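Local structure of glycerol dehydratase (Clostridium butyricum, 1R9D) at residues Asn148-Phe152 with Arg455-Leu459; Gly5-Gln9 with Leu363-His368; Phe177-Ile181 with Cys212-Ile216. The protein catalyses, without coenzyme B12, the dehydration of glycerol, probably by way of a glycyl radical held in a barrel of the pyruvate formate-lyase type. One frame throughout, in Å; residues are numbered along the deposited sequence.

Contact 1 (Asn148-Phe152 with Arg455-Leu459); sequences NCDVF and RIVEL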
loop_
_atom_site.group_PDB
_atom_site.type_symbol
_atom_site.label_atom_id
_atom_site.label_comp_id
_atom_site.label_asym_id
_atom_site.label_seq_id
_atom_site.Cartn_x
_atom_site.Cartn_y
_atom_site.Cartn_z
ATOM N N ASN A 148 22.156 15.177 0.795
ATOM C CA ASN A 148 22.872 15.986 -0.185
ATOM C C ASN A 148 23.992 16.855 0.400
ATOM O O ASN A 148 24.323 17.906 -0.156
ATOM C CB ASN A 148 21.869 16.859 -0.943
ATOM C CG ASN A 148 20.780 16.038 -1.623
ATOM O OD1 ASN A 148 21.069 15.092 -2.354
ATOM N ND2 ASN A 148 19.526 16.401 -1.387
ATOM N N CYS A 149 24.583 16.403 1.503
ATOM C CA CYS A 149 25.665 17.127 2.177
ATOM C C CYS A 149 27.059 16.573 1.886
ATOM O O CYS A 149 28.025 16.963 2.541
ATOM C CB CYS A 149 25.452 17.100 3.697
ATOM S SG CYS A 149 24.141 18.173 4.291
ATOM N N ASP A 150 27.164 15.666 0.921
ATOM C CA ASP A 150 28.447 15.053 0.579
ATOM C C ASP A 150 29.049 14.262 1.741
ATOM O O ASP A 150 30.269 14.251 1.919
ATOM C CB ASP A 150 29.467 16.107 0.116
ATOM C CG ASP A 150 29.239 16.564 -1.314
ATOM O OD1 ASP A 150 28.459 15.910 -2.044
ATOM O OD2 ASP A 150 29.859 17.576 -1.716
ATOM N N VAL A 151 28.202 13.618 2.541
ATOM C CA VAL A 151 28.689 12.809 3.654
ATOM C C VAL A 151 28.434 11.331 3.359
ATOM O O VAL A 151 29.269 10.474 3.658
ATOM C CB VAL A 151 28.007 13.197 4.987
ATOM C CG1 VAL A 151 28.379 12.199 6.077
ATOM C CG2 VAL A 151 28.441 14.596 5.403
ATOM N N PHE A 152 27.277 11.031 2.774
ATOM C CA PHE A 152 26.950 9.655 2.428
ATOM C C PHE A 152 26.056 9.620 1.192
ATOM O O PHE A 152 25.548 10.654 0.760
ATOM C CB PHE A 152 26.262 8.954 3.614
ATOM C CG PHE A 152 24.908 9.511 3.958
ATOM C CD1 PHE A 152 23.772 9.106 3.262
ATOM C CD2 PHE A 152 24.767 10.453 4.973
ATOM C CE1 PHE A 152 22.518 9.632 3.571
ATOM C CE2 PHE A 152 23.518 10.985 5.291
ATOM C CZ PHE A 152 22.390 10.573 4.588
ATOM N N ARG A 455 34.837 12.479 6.194
ATOM C CA ARG A 455 34.076 13.721 6.269
ATOM C C ARG A 455 33.641 14.008 7.697
ATOM O O ARG A 455 33.493 15.163 8.082
ATOM C CB ARG A 455 32.851 13.645 5.356
ATOM C CG ARG A 455 33.195 13.755 3.880
ATOM C CD ARG A 455 33.384 15.213 3.486
ATOM N NE ARG A 455 32.100 15.907 3.468
ATOM C CZ ARG A 455 31.953 17.227 3.509
ATOM N NH1 ARG A 455 33.016 18.013 3.572
ATOM N NH2 ARG A 455 30.738 17.761 3.489
ATOM N N ILE A 456 33.425 12.955 8.486
ATOM C CA ILE A 456 33.013 13.139 9.873
ATOM C C ILE A 456 34.168 13.770 10.663
ATOM O O ILE A 456 33.946 14.580 11.565
ATOM C CB ILE A 456 32.590 11.787 10.517
ATOM C CG1 ILE A 456 31.389 11.207 9.761
ATOM C CG2 ILE A 456 32.225 11.989 11.986
ATOM C CD1 ILE A 456 30.156 12.115 9.740
ATOM N N VAL A 457 35.402 13.408 10.320
ATOM C CA VAL A 457 36.555 13.991 11.005
ATOM C C VAL A 457 36.632 15.473 10.635
ATOM O O VAL A 457 36.856 16.322 11.490
ATOM C CB VAL A 457 37.876 13.302 10.597
ATOM C CG1 VAL A 457 39.060 14.073 11.171
ATOM C CG2 VAL A 457 37.898 11.865 11.107
ATOM N N GLU A 458 36.427 15.774 9.355
ATOM C CA GLU A 458 36.466 17.153 8.870
ATOM C C GLU A 458 35.393 17.996 9.559
ATOM O O GLU A 458 35.643 19.134 9.965
ATOM C CB GLU A 458 36.267 17.177 7.347
ATOM C CG GLU A 458 36.327 18.561 6.718
ATOM C CD GLU A 458 36.248 18.531 5.194
ATOM O OE1 GLU A 458 36.383 19.609 4.575
ATOM O OE2 GLU A 458 36.049 17.440 4.612
ATOM N N LEU A 459 34.196 17.434 9.698
ATOM C CA LEU A 459 33.099 18.144 10.341
ATOM C C LEU A 459 33.292 18.277 11.848
ATOM O O LEU A 459 32.715 19.167 12.469
ATOM C CB LEU A 459 31.767 17.450 10.042
ATOM C CG LEU A 459 31.284 17.595 8.596
ATOM C CD1 LEU A 459 30.048 16.732 8.386
ATOM C CD2 LEU A 459 30.975 19.063 8.293
#
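R455 grips the backbone carbonyls of C149 and D150, joining helix 453-461 to the loop that leads into strand 152-153, which pairs with strand 449-452 in a sheet of the pyruvate formate-lyase-like fold. It is a worked example of an arginine holding a loop by its main chain. The side chain curls at chi2 (-81°) and chi3 (-72°), which presents NE and NH2 together to the loop. R455 NE donates to D150 O at 2.9 Å from above the carbonyl plane, whereas R455 NH2 meets C149 O at 3.0 Å almost in line with the carbonyl bond. The aliphatic part follows the same path, with R455 CG 3.6 Å from D150 O. R455 NH1 turns to acidic partners: a salt bridge to E458 OE2 at 3.3 Å, weak as a hydrogen bond, and another salt bridge to D466.

Beside this grip lies the buried, apolar side, where the two methyls of V151 meet one helix side chain each, and F451 of strand 449-452 and F498 of helix 484-516 close the surroundings. The other side is looser and partly open to solvent. There D150 OD2 stays 5.3 Å from R455 NH2, and its weak, long ion pair is with K467. The buried packing ends in two methyl contacts: V151 CG1 lies 4.1 Å from I456 CD1, and V151 CG2 4.0 Å from L459 CD1.

Contact 2 (Gly5-Gln9 with Leu363-His368); sequences GFSTQ and LEAAVH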
loop_
_atom_site.group_PDB
_atom_site.type_symbol
_atom_site.label_atom_id
_atom_site.label_comp_id
_atom_site.label_asym_id
_atom_site.label_seq_id
_atom_site.Cartn_x
_atom_site.Cartn_y
_atom_site.Cartn_z
ATOM N N GLY A 5 49.838 -26.581 -12.215
ATOM C CA GLY A 5 49.551 -25.701 -13.333
ATOM C C GLY A 5 48.124 -25.948 -13.788
ATOM O O GLY A 5 47.437 -26.796 -13.221
ATOM N N PHE A 6 47.675 -25.228 -14.810
ATOM C CA PHE A 6 46.306 -25.397 -15.291
ATOM C C PHE A 6 46.211 -25.953 -16.709
ATOM O O PHE A 6 47.127 -25.793 -17.515
ATOM C CB PHE A 6 45.555 -24.064 -15.211
ATOM C CG PHE A 6 45.553 -23.448 -13.837
ATOM C CD1 PHE A 6 46.561 -22.569 -13.451
ATOM C CD2 PHE A 6 44.555 -23.767 -12.921
ATOM C CE1 PHE A 6 46.573 -22.018 -12.169
ATOM C CE2 PHE A 6 44.558 -23.223 -11.635
ATOM C CZ PHE A 6 45.567 -22.348 -11.259
ATOM N N SER A 7 45.088 -26.605 -17.000
ATOM C CA SER A 7 44.849 -27.191 -18.315
ATOM C C SER A 7 44.438 -26.117 -19.317
ATOM O O SER A 7 44.128 -24.986 -18.938
ATOM C CB SER A 7 43.757 -28.260 -18.215
ATOM O OG SER A 7 42.556 -27.712 -17.701
ATOM N N THR A 8 44.440 -26.475 -20.600
ATOM C CA THR A 8 44.076 -25.543 -21.660
ATOM C C THR A 8 42.610 -25.698 -22.066
ATOM O O THR A 8 42.124 -26.813 -22.267
ATOM C CB THR A 8 44.965 -25.750 -22.909
ATOM O OG1 THR A 8 46.336 -25.511 -22.561
ATOM C CG2 THR A 8 44.562 -24.793 -24.024
ATOM N N GLN A 9 41.921 -24.566 -22.184
ATOM C CA GLN A 9 40.511 -24.538 -22.557
ATOM C C GLN A 9 40.330 -24.802 -24.050
ATOM O O GLN A 9 41.254 -24.600 -24.835
ATOM C CB GLN A 9 39.896 -23.178 -22.201
ATOM C CG GLN A 9 40.393 -21.995 -23.031
ATOM C CD GLN A 9 41.814 -21.579 -22.699
ATOM O OE1 GLN A 9 42.434 -22.114 -21.783
ATOM N NE2 GLN A 9 42.334 -20.612 -23.445
ATOM N N LEU A 363 37.936 -23.239 -9.923
ATOM C CA LEU A 363 39.241 -22.591 -9.908
ATOM C C LEU A 363 39.852 -22.704 -11.308
ATOM O O LEU A 363 40.456 -21.763 -11.815
ATOM C CB LEU A 363 40.151 -23.262 -8.875
ATOM C CG LEU A 363 39.697 -23.187 -7.405
ATOM C CD1 LEU A 363 40.667 -23.963 -6.520
ATOM C CD2 LEU A 363 39.635 -21.739 -6.961
ATOM N N GLU A 364 39.673 -23.865 -11.928
ATOM C CA GLU A 364 40.201 -24.111 -13.264
ATOM C C GLU A 364 39.553 -23.167 -14.280
ATOM O O GLU A 364 40.232 -22.605 -15.136
ATOM C CB GLU A 364 39.942 -25.568 -13.665
ATOM C CG GLU A 364 40.823 -26.082 -14.787
ATOM C CD GLU A 364 42.227 -26.428 -14.315
ATOM O OE1 GLU A 364 43.082 -26.748 -15.169
ATOM O OE2 GLU A 364 42.473 -26.389 -13.088
ATOM N N ALA A 365 38.237 -22.991 -14.175
ATOM C CA ALA A 365 37.498 -22.119 -15.088
ATOM C C ALA A 365 38.006 -20.682 -15.088
ATOM O O ALA A 365 38.026 -20.025 -16.129
ATOM C CB ALA A 365 36.005 -22.141 -14.747
ATOM N N ALA A 366 38.413 -20.185 -13.924
ATOM C CA ALA A 366 38.914 -18.818 -13.841
ATOM C C ALA A 366 40.148 -18.634 -14.727
ATOM O O ALA A 366 40.339 -17.573 -15.328
ATOM C CB ALA A 366 39.247 -18.464 -12.391
ATOM N N VAL A 367 40.976 -19.668 -14.812
ATOM C CA VAL A 367 42.187 -19.604 -15.628
ATOM C C VAL A 367 41.886 -19.850 -17.109
ATOM O O VAL A 367 42.581 -19.334 -17.985
ATOM C CB VAL A 367 43.231 -20.631 -15.158
ATOM C CG1 VAL A 367 44.528 -20.452 -15.948
ATOM C CG2 VAL A 367 43.495 -20.453 -13.674
ATOM N N HIS A 368 40.847 -20.633 -17.382
ATOM C CA HIS A 368 40.451 -20.931 -18.758
ATOM C C HIS A 368 39.855 -19.712 -19.452
ATOM O O HIS A 368 40.172 -19.425 -20.608
ATOM C CB HIS A 368 39.410 -22.055 -18.789
ATOM C CG HIS A 368 39.990 -23.429 -18.671
ATOM N ND1 HIS A 368 39.223 -24.568 -18.794
ATOM C CD2 HIS A 368 41.257 -23.850 -18.449
ATOM C CE1 HIS A 368 39.994 -25.631 -18.651
ATOM N NE2 HIS A 368 41.233 -25.224 -18.440
HETATM O O HOH W 1 44.138 -20.466 -20.026
#
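The N-terminal loop laid along helix 357-369 makes this contact, with S7 lodged between E364 and H368, residues one helical turn apart. It illustrates how a small hydroxyl can link two side chains of a helix by donating to one and accepting from the other. S7 takes a chi1 of 58°, which places OG between its own N and carbonyl carbon, on the side where both N and OG reach one carboxylate oxygen. S7 N donates to E364 OE1 at 2.7 Å, a nearly straight bond of 174°. S7 OG donates to the same E364 OE1 at 2.8 Å, on its anti side. In turn H368 NE2 donates in the ring plane to S7 OG at 2.9 Å, while ND1 on the far part of the imidazole is hydrogen-bonded to D312.

Contacts on the two rings complete the interface. V367 CG2 sits over the middle of the F6 ring, 3.4 Å from its centroid, in a CH-pi contact. E364 OE2 lies at the edge of that ring, 3.4 Å from F6 CD2, and also forms a salt bridge with R391. On the H368 ring, Q9 CB rests over one face, displaced toward the rim. Q9 OE1 is joined through a water to V367 O, and Q9 NE2 is hydrogen-bonded to N14 of the helix that follows the loop.

Around the contact, helix 386-397 borders F6 through R391 and E394, helix 304-317 supplies D312, and strand 375-380 packs against L363 and A366.

Contact 3 (Phe177-Ile181 with Cys212-Ile216); sequences FNGII and CEAAI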
loop_
_atom_site.group_PDB
_atom_site.type_symbol
_atom_site.label_atom_id
_atom_site.label_comp_id
_atom_site.label_asym_id
_atom_site.label_seq_id
_atom_site.Cartn_x
_atom_site.Cartn_y
_atom_site.Cartn_z
ATOM N N PHE A 177 10.661 -25.106 -12.520
ATOM C CA PHE A 177 9.664 -24.055 -12.412
ATOM C C PHE A 177 8.283 -24.646 -12.134
ATOM O O PHE A 177 7.433 -23.984 -11.543
ATOM C CB PHE A 177 9.648 -23.205 -13.685
ATOM C CG PHE A 177 10.919 -22.423 -13.906
ATOM C CD1 PHE A 177 11.656 -22.578 -15.076
ATOM C CD2 PHE A 177 11.382 -21.536 -12.936
ATOM C CE1 PHE A 177 12.837 -21.863 -15.279
ATOM C CE2 PHE A 177 12.563 -20.814 -13.129
ATOM C CZ PHE A 177 13.291 -20.979 -14.304
ATOM N N ASN A 178 8.057 -25.889 -12.554
ATOM C CA ASN A 178 6.767 -26.530 -12.292
ATOM C C ASN A 178 6.627 -26.793 -10.796
ATOM O O ASN A 178 5.534 -26.683 -10.234
ATOM C CB ASN A 178 6.634 -27.871 -13.028
ATOM C CG ASN A 178 6.505 -27.714 -14.528
ATOM O OD1 ASN A 178 5.941 -26.740 -15.019
ATOM N ND2 ASN A 178 7.009 -28.694 -15.266
ATOM N N GLY A 179 7.742 -27.149 -10.160
ATOM C CA GLY A 179 7.738 -27.442 -8.735
ATOM C C GLY A 179 7.379 -26.238 -7.888
ATOM O O GLY A 179 6.689 -26.360 -6.871
ATOM N N ILE A 180 7.851 -25.071 -8.313
ATOM C CA ILE A 180 7.577 -23.824 -7.609
ATOM C C ILE A 180 6.097 -23.487 -7.779
ATOM O O ILE A 180 5.406 -23.137 -6.816
ATOM C CB ILE A 180 8.445 -22.673 -8.174
ATOM C CG1 ILE A 180 9.930 -23.019 -8.017
ATOM C CG2 ILE A 180 8.124 -21.370 -7.453
ATOM C CD1 ILE A 180 10.355 -23.287 -6.569
ATOM N N ILE A 181 5.615 -23.599 -9.013
ATOM C CA ILE A 181 4.212 -23.327 -9.304
ATOM C C ILE A 181 3.328 -24.225 -8.444
ATOM O O ILE A 181 2.350 -23.765 -7.857
ATOM C CB ILE A 181 3.887 -23.584 -10.795
ATOM C CG1 ILE A 181 4.633 -22.574 -11.667
ATOM C CG2 ILE A 181 2.377 -23.480 -11.031
ATOM C CD1 ILE A 181 4.456 -22.791 -13.161
ATOM N N CYS A 212 6.313 -17.631 -12.861
ATOM C CA CYS A 212 6.992 -18.882 -13.170
ATOM C C CYS A 212 6.503 -19.478 -14.490
ATOM O O CYS A 212 7.267 -20.132 -15.205
ATOM C CB CYS A 212 6.808 -19.879 -12.025
ATOM S SG CYS A 212 7.789 -19.452 -10.544
ATOM N N GLU A 213 5.234 -19.252 -14.817
ATOM C CA GLU A 213 4.696 -19.762 -16.072
ATOM C C GLU A 213 5.349 -18.994 -17.213
ATOM O O GLU A 213 5.581 -19.543 -18.291
ATOM C CB GLU A 213 3.171 -19.600 -16.116
ATOM C CG GLU A 213 2.452 -20.383 -15.028
ATOM C CD GLU A 213 0.940 -20.295 -15.115
ATOM O OE1 GLU A 213 0.409 -19.179 -15.322
ATOM O OE2 GLU A 213 0.278 -21.345 -14.959
ATOM N N ALA A 214 5.658 -17.724 -16.963
ATOM C CA ALA A 214 6.304 -16.896 -17.973
ATOM C C ALA A 214 7.734 -17.387 -18.182
ATOM O O ALA A 214 8.250 -17.358 -19.302
ATOM C CB ALA A 214 6.309 -15.432 -17.540
ATOM N N ALA A 215 8.370 -17.839 -17.102
ATOM C CA ALA A 215 9.733 -18.348 -17.189
ATOM C C ALA A 215 9.741 -19.576 -18.097
ATOM O O ALA A 215 10.620 -19.722 -18.949
ATOM C CB ALA A 215 10.251 -18.717 -15.801
ATOM N N ILE A 216 8.758 -20.453 -17.905
ATOM C CA ILE A 216 8.637 -21.666 -18.708
ATOM C C ILE A 216 8.502 -21.298 -20.185
ATOM O O ILE A 216 9.125 -21.921 -21.048
ATOM C CB ILE A 216 7.417 -22.504 -18.258
ATOM C CG1 ILE A 216 7.662 -23.046 -16.846
ATOM C CG2 ILE A 216 7.172 -23.652 -19.230
ATOM C CD1 ILE A 216 6.496 -23.819 -16.260
#
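I181 and F177, four residues apart on helix 169-190, meet C212, A215 and I216 of helix 197-230 in an antiparallel helical hairpin. The axes of the two short segments make 162° between their N-to-C directions and approach to 9.4 Å, and the interface between them is built almost wholly from apolar side chains, an instructive case of close packing without polar pairing.

I181 shows how such a side chain is spent. Its CB points at the partner helix. CG1 lies beside the backbone N (chi1 -66°) and CD1 continues extended (chi2 176°), carrying the tip to the partner helix. I181 CG1 presses on C212 CB at 3.5 Å, tighter than the usual separation of two carbons. At the tip, I181 CD1 does double duty: it touches the aliphatic part of E213, with E213 CG at 3.6 Å, and meets I216 CD1 at 3.8 Å. E213 starts off away from 177-181 and is exposed; I181 CD1 therefore probably lies toward the outer margin of the seam.

F177 works on the buried side. F177 CB packs on I216 CG1 at 3.7 Å, and the ring beyond lies with one face on A215, whose CB stands over the F177 ring centre, 3.9 Å from the centroid. F521 of helix 520-524 touches both F177 and A215, and helix 260-277 adds L266 and I270 against F177. One turn on, I180 CG2 rests 3.7 Å from C212 SG, with S524 beside both residues.

The CB of N178 is directed away from 212-216, but the side chain crosses that of I216 at about a right angle and brings N178 OD1 to 3.2 Å from I216 CD1.

How the contacts relate
Contact 1 lies on the opposite side of the chain's centre from contacts 2 and 3, with centres about 45 Å and 47 Å away respectively. Contacts 2 and 3 do not touch either: their centres are 35 Å apart and their nearest atoms about 23 Å. Contacts 1 and 2 interlock along the sequence, and each spans the hairpin of contact 3. Contact 1 adjoins the sheet containing strand 449-452, and contact 2 backs onto the other five-stranded sheet through strand 375-380; these are probably the halves of the family's barrel. Contact 3 belongs to peripheral helices. None contains G763, the predicted radical site; each is described here as packing between parts of the fold.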